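Local coordinates for protein acyl-CoA dehydrogenase (Thermus thermophilus, PDB 2Z1Q) that probably catalyses the FAD-dependent oxidation of a saturated acyl-CoA to the 2,3-dehydroacyl-CoA, handing the electrons on to an acceptor, at residues 275-278 / 279-282; 297-300 / 301-304; 304-307 / 308-311; 511-514 / 515-519. All blocks are in the same frame, centred on the assembly; numbering follows the deposited sequence.

Interaction 1 of 4, residues 275-278 / 279-282; sequences AKRA and LELS
Ser282 sits one turn beyond Ala278 on helix 252-288 and doubles back on its carbonyl. Backbone hydrogen bonds come first: Leu279, Glu280 and Leu281 each donate N-H to the residue four places earlier, the first of them from Leu279 N to Ala275 O at 2.8 Å. Ala278 O is gripped twice, by Ser282 N at 2.9 Å and by Ser282 OG at 2.8 Å, the two donors coming from opposite faces of the carbonyl plane. The hydroxyl gets there because OG stands beside the serine's own backbone N (chi1 -61°). With an alanine in place of Ser282, Ala278 O would probably keep just the backbone grip and lose its second donor. Among the charged groups, Arg277 and Glu280 run side by side, yet Arg277 NE and Glu280 OE1 are 4.3 Å apart, too far for a salt bridge, with the guanidinium and carboxylate planes turned 45° against each other. A water bridges this side, donating to Arg277 O at 3.1 Å and to Glu280 OE2 at 2.9 Å. The salt bridges are made to residues outside these two segments: Arg277 NH2 pairs with Glu99, and Lys276 NZ with Glu98 and Glu317. The apolar side is wedged among helices of the same chain: Ala278 rests on Val365 and Val366 of helix 348-372, Leu279 on Ile313 of helix 300-331, and Leu281 on Pro383 of helix 383-392.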
loop_
_atom_site.group_PDB
_atom_site.type_symbol
_atom_site.label_atom_id
_atom_site.label_comp_id
_atom_site.label_asym_id
_atom_site.label_seq_id
_atom_site.Cartn_x
_atom_site.Cartn_y
_atom_site.Cartn_z
ATOM N N ALA B 275 13.466 -2.581 3.958
ATOM C CA ALA B 275 13.403 -1.674 2.826
ATOM C C ALA B 275 14.637 -1.870 1.936
ATOM O O ALA B 275 14.504 -2.000 0.713
ATOM C CB ALA B 275 13.294 -0.235 3.318
ATOM N N LYS B 276 15.822 -1.928 2.544
ATOM C CA LYS B 276 17.053 -2.135 1.782
ATOM C C LYS B 276 16.962 -3.416 0.962
ATOM O O LYS B 276 17.322 -3.437 -0.216
ATOM C CB LYS B 276 18.274 -2.231 2.714
ATOM C CG LYS B 276 18.614 -0.944 3.454
ATOM C CD LYS B 276 19.840 -1.115 4.341
ATOM C CE LYS B 276 20.278 0.212 4.946
ATOM N NZ LYS B 276 21.420 0.052 5.898
ATOM N N ARG B 277 16.477 -4.491 1.576
ATOM C CA ARG B 277 16.366 -5.753 0.855
ATOM C C ARG B 277 15.436 -5.607 -0.336
ATOM O O ARG B 277 15.749 -6.069 -1.435
ATOM C CB ARG B 277 15.833 -6.859 1.765
ATOM C CG ARG B 277 16.536 -6.936 3.082
ATOM C CD ARG B 277 18.026 -7.131 2.880
ATOM N NE ARG B 277 18.783 -6.462 3.928
ATOM C CZ ARG B 277 18.759 -6.811 5.209
ATOM N NH1 ARG B 277 18.010 -7.831 5.612
ATOM N NH2 ARG B 277 19.471 -6.124 6.090
ATOM N N ALA B 278 14.284 -4.983 -0.108
ATOM C CA ALA B 278 13.315 -4.789 -1.181
ATOM C C ALA B 278 13.958 -3.950 -2.284
ATOM O O ALA B 278 13.666 -4.140 -3.467
ATOM C CB ALA B 278 12.062 -4.094 -0.645
ATOM N N LEU B 279 14.832 -3.023 -1.886
ATOM C CA LEU B 279 15.512 -2.169 -2.858
ATOM C C LEU B 279 16.511 -2.993 -3.672
ATOM O O LEU B 279 16.593 -2.835 -4.888
ATOM C CB LEU B 279 16.235 -1.011 -2.152
ATOM C CG LEU B 279 16.354 0.344 -2.882
ATOM C CD1 LEU B 279 17.379 1.215 -2.169
ATOM C CD2 LEU B 279 16.784 0.154 -4.314
ATOM N N GLU B 280 17.258 -3.878 -3.011
ATOM C CA GLU B 280 18.226 -4.730 -3.712
ATOM C C GLU B 280 17.478 -5.527 -4.770
ATOM O O GLU B 280 17.900 -5.598 -5.929
ATOM C CB GLU B 280 18.914 -5.703 -2.742
ATOM C CG GLU B 280 19.637 -5.027 -1.594
ATOM C CD GLU B 280 20.290 -6.017 -0.639
ATOM O OE1 GLU B 280 20.904 -5.564 0.354
ATOM O OE2 GLU B 280 20.193 -7.242 -0.880
ATOM N N LEU B 281 16.362 -6.129 -4.361
ATOM C CA LEU B 281 15.542 -6.917 -5.274
ATOM C C LEU B 281 15.064 -6.057 -6.442
ATOM O O LEU B 281 15.130 -6.480 -7.594
ATOM C CB LEU B 281 14.316 -7.519 -4.559
ATOM C CG LEU B 281 14.532 -8.623 -3.513
ATOM C CD1 LEU B 281 13.191 -9.011 -2.894
ATOM C CD2 LEU B 281 15.176 -9.837 -4.153
ATOM N N SER B 282 14.583 -4.853 -6.138
ATOM C CA SER B 282 14.075 -3.949 -7.171
ATOM C C SER B 282 15.189 -3.500 -8.127
ATOM O O SER B 282 15.003 -3.500 -9.351
ATOM C CB SER B 282 13.435 -2.712 -6.530
ATOM O OG SER B 282 12.339 -3.059 -5.710
HETATM O O HOH W 1 17.637 -8.507 -1.088
#

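Interaction 2 of 4, residues 297-300 / 301-304; sequences GRFG and LIQQ. With FAD (flavin-adenine dinucleotide), chain C.
Phe299 and Ile302 meet at the N-cap of helix 300-331, where the helical C-terminal domain of the acyl-CoA dehydrogenase fold holds the adenine of FAD. The phenyl ring lies nearly parallel to the adenine, with FAD C6A over the ring centre, 4.0 Å above its plane. Ile302 comes in differently: its CD1 approaches Phe299 at the ring edge, near the ring plane, and also leans toward the ribose, though its modelled contacts with the ribose hydroxyls are too short to trust. Phe299, the N-cap residue, starts the helix's bonding pattern: its carbonyl takes Gln303 N at 3.1 Å and, weakly, Ile302 N. The second subunit joins in here, Gln476 of that chain accepting from Leu301 N and packing on Phe299. Gln303 turns back toward the 3-10 turn that precedes the helix. Its CG stays beside the backbone N (chi1 -59°) and a bend at chi2 swings the amide over that turn, where Glu565 of helix 556-570 is a further partner for NE2. Gln303 NE2 reaches Gly297 O at 2.8 Å, lying in the carbonyl plane, with that oxygen only 10° out of the glutamine's own amide plane.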
loop_
_atom_site.group_PDB
_atom_site.type_symbol
_atom_site.label_atom_id
_atom_site.label_comp_id
_atom_site.label_asym_id
_atom_site.label_seq_id
_atom_site.Cartn_x
_atom_site.Cartn_y
_atom_site.Cartn_z
ATOM N N GLY B 297 15.198 -0.279 -15.967
ATOM C CA GLY B 297 15.884 0.644 -15.089
ATOM C C GLY B 297 16.330 1.895 -15.832
ATOM O O GLY B 297 16.778 2.853 -15.202
ATOM N N ARG B 298 16.213 1.893 -17.161
ATOM C CA ARG B 298 16.600 3.056 -17.955
ATOM C C ARG B 298 15.417 3.988 -18.218
ATOM O O ARG B 298 15.597 5.116 -18.688
ATOM C CB ARG B 298 17.210 2.622 -19.296
ATOM C CG ARG B 298 18.578 1.972 -19.182
ATOM C CD ARG B 298 19.578 2.904 -18.527
ATOM N NE ARG B 298 20.911 2.313 -18.453
ATOM C CZ ARG B 298 21.254 1.297 -17.661
ATOM N NH1 ARG B 298 22.500 0.841 -17.682
ATOM N NH2 ARG B 298 20.362 0.742 -16.846
ATOM N N PHE B 299 14.210 3.514 -17.921
ATOM C CA PHE B 299 13.033 4.341 -18.132
ATOM C C PHE B 299 12.873 5.333 -16.994
ATOM O O PHE B 299 13.168 5.020 -15.830
ATOM C CB PHE B 299 11.781 3.476 -18.245
ATOM C CG PHE B 299 11.779 2.575 -19.442
ATOM C CD1 PHE B 299 11.591 1.206 -19.297
ATOM C CD2 PHE B 299 11.967 3.093 -20.722
ATOM C CE1 PHE B 299 11.589 0.363 -20.404
ATOM C CE2 PHE B 299 11.967 2.255 -21.837
ATOM C CZ PHE B 299 11.780 0.890 -21.674
ATOM N N GLY B 300 12.398 6.525 -17.341
ATOM C CA GLY B 300 12.214 7.561 -16.347
ATOM C C GLY B 300 11.396 7.181 -15.121
ATOM O O GLY B 300 11.856 7.363 -14.006
ATOM N N LEU B 301 10.192 6.640 -15.319
ATOM C CA LEU B 301 9.318 6.274 -14.194
ATOM C C LEU B 301 9.920 5.247 -13.234
ATOM O O LEU B 301 9.662 5.301 -12.029
ATOM C CB LEU B 301 7.962 5.790 -14.711
ATOM C CG LEU B 301 7.160 6.845 -15.482
ATOM C CD1 LEU B 301 5.870 6.251 -16.006
ATOM C CD2 LEU B 301 6.865 8.028 -14.579
ATOM N N ILE B 302 10.708 4.310 -13.751
ATOM C CA ILE B 302 11.328 3.339 -12.864
ATOM C C ILE B 302 12.420 4.057 -12.076
ATOM O O ILE B 302 12.550 3.848 -10.867
ATOM C CB ILE B 302 11.977 2.192 -13.630
ATOM C CG1 ILE B 302 10.905 1.422 -14.382
ATOM C CG2 ILE B 302 12.719 1.282 -12.689
ATOM C CD1 ILE B 302 10.509 2.098 -15.634
ATOM N N GLN B 303 13.194 4.908 -12.758
ATOM C CA GLN B 303 14.270 5.646 -12.101
ATOM C C GLN B 303 13.693 6.516 -10.986
ATOM O O GLN B 303 14.284 6.642 -9.915
ATOM C CB GLN B 303 15.031 6.518 -13.104
ATOM C CG GLN B 303 15.681 5.762 -14.265
ATOM C CD GLN B 303 17.089 6.258 -14.548
ATOM O OE1 GLN B 303 17.345 7.463 -14.530
ATOM N NE2 GLN B 303 18.009 5.332 -14.813
ATOM N N GLN B 304 12.534 7.111 -11.230
ATOM C CA GLN B 304 11.905 7.938 -10.213
ATOM C C GLN B 304 11.627 7.091 -8.950
ATOM O O GLN B 304 11.876 7.532 -7.835
ATOM C CB GLN B 304 10.614 8.546 -10.772
ATOM C CG GLN B 304 9.748 9.247 -9.745
ATOM C CD GLN B 304 8.505 9.857 -10.376
ATOM O OE1 GLN B 304 8.569 10.907 -11.008
ATOM N NE2 GLN B 304 7.368 9.195 -10.206
HETATM P PA FAD C . 7.617 -6.191 -16.178
HETATM O O1A FAD C . 6.892 -6.849 -15.119
HETATM O O2A FAD C . 8.119 -6.945 -17.498
HETATM O O5B FAD C . 7.449 -4.625 -16.273
HETATM C C5B FAD C . 8.223 -3.974 -15.275
HETATM C C4B FAD C . 8.059 -2.549 -15.676
HETATM O O4B FAD C . 7.078 -2.061 -16.526
HETATM C C3B FAD C . 8.463 -1.370 -14.687
HETATM O O3B FAD C . 9.884 -1.166 -14.714
HETATM C C2B FAD C . 7.587 -0.294 -15.435
HETATM O O2B FAD C . 8.011 1.072 -15.271
HETATM C C1B FAD C . 7.886 -0.962 -16.724
HETATM N N9A FAD C . 7.779 -0.282 -17.998
HETATM C C8A FAD C . 7.573 -0.983 -19.159
HETATM N N7A FAD C . 7.556 -0.198 -20.168
HETATM C C5A FAD C . 7.717 1.072 -19.746
HETATM C C6A FAD C . 7.765 2.342 -20.381
HETATM N N6A FAD C . 7.616 2.422 -21.748
HETATM N N1A FAD C . 7.946 3.451 -19.605
HETATM C C2A FAD C . 8.110 3.369 -18.286
HETATM N N3A FAD C . 8.079 2.201 -17.666
HETATM C C4A FAD C . 7.876 1.028 -18.332
HETATM N N1 FAD C . -1.990 -11.681 -19.721
HETATM C C2 FAD C . -2.771 -12.058 -20.737
HETATM O O2 FAD C . -2.339 -11.933 -21.878
HETATM N N3 FAD C . -4.016 -12.592 -20.560
HETATM C C4 FAD C . -4.557 -12.782 -19.304
HETATM O O4 FAD C . -5.660 -13.266 -19.148
HETATM C C4X FAD C . -3.735 -12.406 -18.141
HETATM N N5 FAD C . -4.134 -12.575 -16.875
HETATM C C5X FAD C . -3.331 -12.270 -15.822
HETATM C C6 FAD C . -3.755 -12.517 -14.460
HETATM C C7 FAD C . -2.887 -12.228 -13.397
HETATM C C7M FAD C . -3.341 -12.529 -11.985
HETATM C C8 FAD C . -1.597 -11.656 -13.637
HETATM C C8M FAD C . -0.643 -11.341 -12.505
HETATM C C9 FAD C . -1.180 -11.399 -14.936
HETATM C C9A FAD C . -2.037 -11.688 -16.053
HETATM N N10 FAD C . -1.581 -11.475 -17.378
HETATM C C10 FAD C . -2.375 -11.812 -18.439
HETATM C "C1'" FAD C . -0.253 -10.913 -17.520
HETATM C "C2'" FAD C . -0.161 -9.412 -17.808
HETATM O "O2'" FAD C . -0.685 -9.086 -19.100
HETATM C "C3'" FAD C . 1.299 -9.194 -17.729
HETATM O "O3'" FAD C . 1.716 -9.536 -16.378
HETATM C "C4'" FAD C . 1.743 -7.785 -17.970
HETATM O "O4'" FAD C . 1.402 -7.324 -19.284
HETATM C "C5'" FAD C . 3.208 -7.940 -17.729
HETATM O "O5'" FAD C . 3.934 -6.810 -17.787
HETATM P P FAD C . 5.327 -7.381 -17.218
HETATM O O1P FAD C . 5.072 -8.072 -15.937
HETATM O O2P FAD C . 5.971 -8.438 -18.283
HETATM O O3P FAD C . 6.209 -6.020 -17.007
#

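Interaction 3 of 4, residues 304-307 / 308-311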
loop_
_atom_site.group_PDB
_atom_site.type_symbol
_atom_site.label_atom_id
_atom_site.label_comp_id
_atom_site.label_asym_id
_atom_site.label_seq_id
_atom_site.Cartn_x
_atom_site.Cartn_y
_atom_site.Cartn_z
ATOM N N GLN B 304 12.534 7.111 -11.230
ATOM C CA GLN B 304 11.905 7.938 -10.213
ATOM C C GLN B 304 11.627 7.091 -8.950
ATOM O O GLN B 304 11.876 7.532 -7.835
ATOM C CB GLN B 304 10.614 8.546 -10.772
ATOM C CG GLN B 304 9.748 9.247 -9.745
ATOM C CD GLN B 304 8.505 9.857 -10.376
ATOM O OE1 GLN B 304 8.569 10.907 -11.008
ATOM N NE2 GLN B 304 7.368 9.195 -10.206
ATOM N N LYS B 305 11.126 5.873 -9.130
ATOM C CA LYS B 305 10.839 5.008 -7.980
ATOM C C LYS B 305 12.126 4.655 -7.231
ATOM O O LYS B 305 12.224 4.841 -6.017
ATOM C CB LYS B 305 10.156 3.724 -8.455
ATOM C CG LYS B 305 8.858 3.929 -9.208
ATOM C CD LYS B 305 8.266 2.577 -9.535
ATOM C CE LYS B 305 7.192 2.657 -10.610
ATOM N NZ LYS B 305 6.061 3.489 -10.174
ATOM N N LEU B 306 13.109 4.151 -7.972
ATOM C CA LEU B 306 14.414 3.763 -7.431
ATOM C C LEU B 306 15.081 4.917 -6.688
ATOM O O LEU B 306 15.689 4.716 -5.638
ATOM C CB LEU B 306 15.338 3.279 -8.562
ATOM C CG LEU B 306 14.963 1.963 -9.247
ATOM C CD1 LEU B 306 15.858 1.738 -10.457
ATOM C CD2 LEU B 306 15.082 0.806 -8.253
ATOM N N GLY B 307 14.957 6.128 -7.224
ATOM C CA GLY B 307 15.539 7.281 -6.559
ATOM C C GLY B 307 14.786 7.613 -5.281
ATOM O O GLY B 307 15.399 7.836 -4.231
ATOM N N GLU B 308 13.455 7.644 -5.358
ATOM C CA GLU B 308 12.649 7.959 -4.177
ATOM C C GLU B 308 12.870 6.901 -3.093
ATOM O O GLU B 308 12.967 7.226 -1.915
ATOM C CB GLU B 308 11.154 8.048 -4.552
ATOM C CG GLU B 308 10.263 8.497 -3.415
ATOM C CD GLU B 308 10.594 9.893 -2.914
ATOM O OE1 GLU B 308 10.269 10.208 -1.745
ATOM O OE2 GLU B 308 11.172 10.685 -3.691
ATOM N N MET B 309 12.953 5.635 -3.486
ATOM C CA MET B 309 13.188 4.567 -2.513
ATOM C C MET B 309 14.480 4.785 -1.728
ATOM O O MET B 309 14.483 4.738 -0.493
ATOM C CB MET B 309 13.245 3.211 -3.222
ATOM C CG MET B 309 11.902 2.691 -3.684
ATOM S SD MET B 309 12.097 1.249 -4.739
ATOM C CE MET B 309 11.360 1.838 -6.172
ATOM N N ALA B 310 15.583 5.031 -2.430
ATOM C CA ALA B 310 16.869 5.256 -1.771
ATOM C C ALA B 310 16.800 6.489 -0.879
ATOM O O ALA B 310 17.361 6.529 0.205
ATOM C CB ALA B 310 17.972 5.417 -2.809
ATOM N N SER B 311 16.083 7.505 -1.321
ATOM C CA SER B 311 15.975 8.694 -0.510
ATOM C C SER B 311 15.227 8.434 0.807
ATOM O O SER B 311 15.727 8.787 1.878
ATOM C CB SER B 311 15.285 9.811 -1.297
ATOM O OG SER B 311 15.141 10.966 -0.488
#
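Met309 lies back along helix 300-331 over the backbone of Lys305, one turn earlier. Its CB is 3.4 Å from Lys305 O, the acceptor of the 2.8 Å backbone bond from Met309 N. CG, beside the backbone N (chi1 -74°), comes closer to the same Lys305 O, at 3.2 Å. SD then passes that oxygen at 3.8 Å, and a bend at chi3 (-120°) folds the methyl in against the chain. CE ends 3.1 Å from Lys305 C, 3.2 Å from Lys305 CB and 3.4 Å from Leu306 N; the two carbon contacts are closer than carbon atoms normally pack, so the exact place of the methyl is doubtful. Leu306 CD2 flanks it more loosely. Met309 also meets Glu368 and Ile372 of helix 348-372. The charged ends of the neighbouring residues have other partners: Lys305 NZ pairs with Glu368 and with Glu402 of the second subunit, and Glu308 with Arg312 and Arg560. Backbone bonds from Glu308, Ala310 and Ser311 to the residues four places back complete an unbroken alpha-helical turn around Gly307. Buried helix faces of this kind, meeting helices 348-372, 505-528 and 556-570 at once, belong to the all-helical C-terminal part of the acyl-CoA dehydrogenase fold.

Interaction 4 of 4, residues 511-514 / 515-519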
loop_
_atom_site.group_PDB
_atom_site.type_symbol
_atom_site.label_atom_id
_atom_site.label_comp_id
_atom_site.label_asym_id
_atom_site.label_seq_id
_atom_site.Cartn_x
_atom_site.Cartn_y
_atom_site.Cartn_z
ATOM N N ARG B 511 18.332 16.118 0.013
ATOM C CA ARG B 511 17.616 17.201 -0.671
ATOM C C ARG B 511 16.271 16.723 -1.224
ATOM O O ARG B 511 15.267 17.427 -1.144
ATOM C CB ARG B 511 18.508 17.782 -1.789
ATOM C CG ARG B 511 18.003 19.059 -2.461
ATOM C CD ARG B 511 19.095 19.683 -3.337
ATOM N NE ARG B 511 20.279 19.990 -2.537
ATOM C CZ ARG B 511 21.481 19.455 -2.729
ATOM N NH1 ARG B 511 22.488 19.797 -1.936
ATOM N NH2 ARG B 511 21.679 18.587 -3.716
ATOM N N ILE B 512 16.265 15.519 -1.780
ATOM C CA ILE B 512 15.062 14.917 -2.329
ATOM C C ILE B 512 13.998 14.759 -1.244
ATOM O O ILE B 512 12.815 15.020 -1.472
ATOM C CB ILE B 512 15.414 13.541 -2.924
ATOM C CG1 ILE B 512 16.139 13.741 -4.255
ATOM C CG2 ILE B 512 14.169 12.673 -3.060
ATOM C CD1 ILE B 512 16.672 12.463 -4.828
ATOM N N TYR B 513 14.433 14.352 -0.058
ATOM C CA TYR B 513 13.538 14.134 1.069
ATOM C C TYR B 513 13.038 15.462 1.638
ATOM O O TYR B 513 11.839 15.631 1.909
ATOM C CB TYR B 513 14.268 13.327 2.153
ATOM C CG TYR B 513 13.381 12.948 3.303
ATOM C CD1 TYR B 513 12.642 11.767 3.266
ATOM C CD2 TYR B 513 13.193 13.811 4.380
ATOM C CE1 TYR B 513 11.736 11.457 4.257
ATOM C CE2 TYR B 513 12.271 13.510 5.391
ATOM C CZ TYR B 513 11.542 12.325 5.310
ATOM O OH TYR B 513 10.563 12.001 6.215
ATOM N N LEU B 514 13.965 16.397 1.812
ATOM C CA LEU B 514 13.663 17.724 2.337
ATOM C C LEU B 514 12.583 18.458 1.526
ATOM O O LEU B 514 11.578 18.912 2.084
ATOM C CB LEU B 514 14.946 18.559 2.369
ATOM C CG LEU B 514 14.786 20.032 2.743
ATOM C CD1 LEU B 514 14.096 20.122 4.087
ATOM C CD2 LEU B 514 16.143 20.724 2.786
ATOM N N ALA B 515 12.788 18.576 0.214
ATOM C CA ALA B 515 11.831 19.261 -0.658
ATOM C C ALA B 515 10.418 18.710 -0.476
ATOM O O ALA B 515 9.467 19.463 -0.255
ATOM C CB ALA B 515 12.252 19.124 -2.121
ATOM N N GLN B 516 10.285 17.392 -0.572
ATOM C CA GLN B 516 8.985 16.759 -0.419
ATOM C C GLN B 516 8.393 16.952 0.969
ATOM O O GLN B 516 7.188 17.142 1.109
ATOM C CB GLN B 516 9.107 15.279 -0.753
ATOM C CG GLN B 516 9.376 15.041 -2.221
ATOM C CD GLN B 516 9.614 13.587 -2.544
ATOM O OE1 GLN B 516 10.611 12.994 -2.126
ATOM N NE2 GLN B 516 8.693 12.998 -3.289
ATOM N N ALA B 517 9.239 16.914 1.994
ATOM C CA ALA B 517 8.780 17.104 3.364
ATOM C C ALA B 517 8.184 18.498 3.543
ATOM O O ALA B 517 7.208 18.677 4.282
ATOM C CB ALA B 517 9.935 16.905 4.337
ATOM N N LEU B 518 8.773 19.492 2.881
ATOM C CA LEU B 518 8.260 20.850 3.000
ATOM C C LEU B 518 6.884 20.949 2.365
ATOM O O LEU B 518 6.009 21.633 2.882
ATOM C CB LEU B 518 9.218 21.870 2.363
ATOM C CG LEU B 518 10.147 22.602 3.344
ATOM C CD1 LEU B 518 11.022 21.593 4.047
ATOM C CD2 LEU B 518 11.008 23.624 2.613
ATOM N N ASP B 519 6.681 20.252 1.254
ATOM C CA ASP B 519 5.386 20.295 0.592
ATOM C C ASP B 519 4.297 19.684 1.457
ATOM O O ASP B 519 3.191 20.216 1.536
ATOM C CB ASP B 519 5.422 19.546 -0.732
ATOM C CG ASP B 519 6.378 20.154 -1.718
ATOM O OD1 ASP B 519 6.641 21.378 -1.633
ATOM O OD2 ASP B 519 6.859 19.401 -2.583
#
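Arg511, on helix 505-528, begins the turn by accepting Ala515 N on its carbonyl at 3.1 Å, an almost straight bond with an N-H...O angle of 176°; its guanidinium turns to Glu446 in a salt bridge. Next, Ile512 and Gln516 lie alongside each other and point the same way, the glutamine running extended beyond CG past the Ile512 carbonyl, with Gln516 CG 3.5 Å from Ile512 O. Ile512 packs on Glu308 and Ser311 of helix 300-331 and on Leu559 of helix 556-570. Exchanging Gln516 for an alanine would probably leave a gap beside Ile512 and take a polar group away from near Glu308 and Arg560. Tyr513 takes Ala517 N on its carbonyl at 2.9 Å, and its ring stands obliquely to that alanine, Tyr513 CE2 4.3 Å from Ala517 CB. The phenol leans on Ala491 and Ala492 of helix 476-502, its OH bonded weakly to Asp488. Leu514 closes the walk. Its CG is anti to the backbone N (chi1 173°), which sends the branch along the helix to Leu518: Leu514 CD1 and Leu518 CD1 are 3.4 Å apart, tighter than usual for two methyl groups, and Leu518 N bonds to Leu514 O at 3.0 Å. Both leucines also rest on Gln449 of helix 445-468. The way other helices cover helix 505-528 on several sides is characteristic of a helical bundle, here within the second C-terminal family region of this acyl-CoA dehydrogenase.

Interaction 2 covers the start of helix 300-331 and the turn before it, interaction 3 the next stretch of the same helix; they share Gln304, with centres about 10 Å apart. Interaction 2 meets FAD directly at its adenine end, and the side chain of Lys305 in interaction 3 comes within about 5 Å of the cofactor. Interaction 1, on the preceding helix, packs against interaction 3: Leu279 CD1 is 4.1 Å from Ala310 CA, and Ser282 CB is 4.2 Å from Leu306 CD2. On another flank, interaction 4 meets interaction 3 where Ser311 OG is 3.2 Å from Ile512 CG2, joining the two C-terminal family regions. Interaction 4 itself lies away from the known FAD-binding residues.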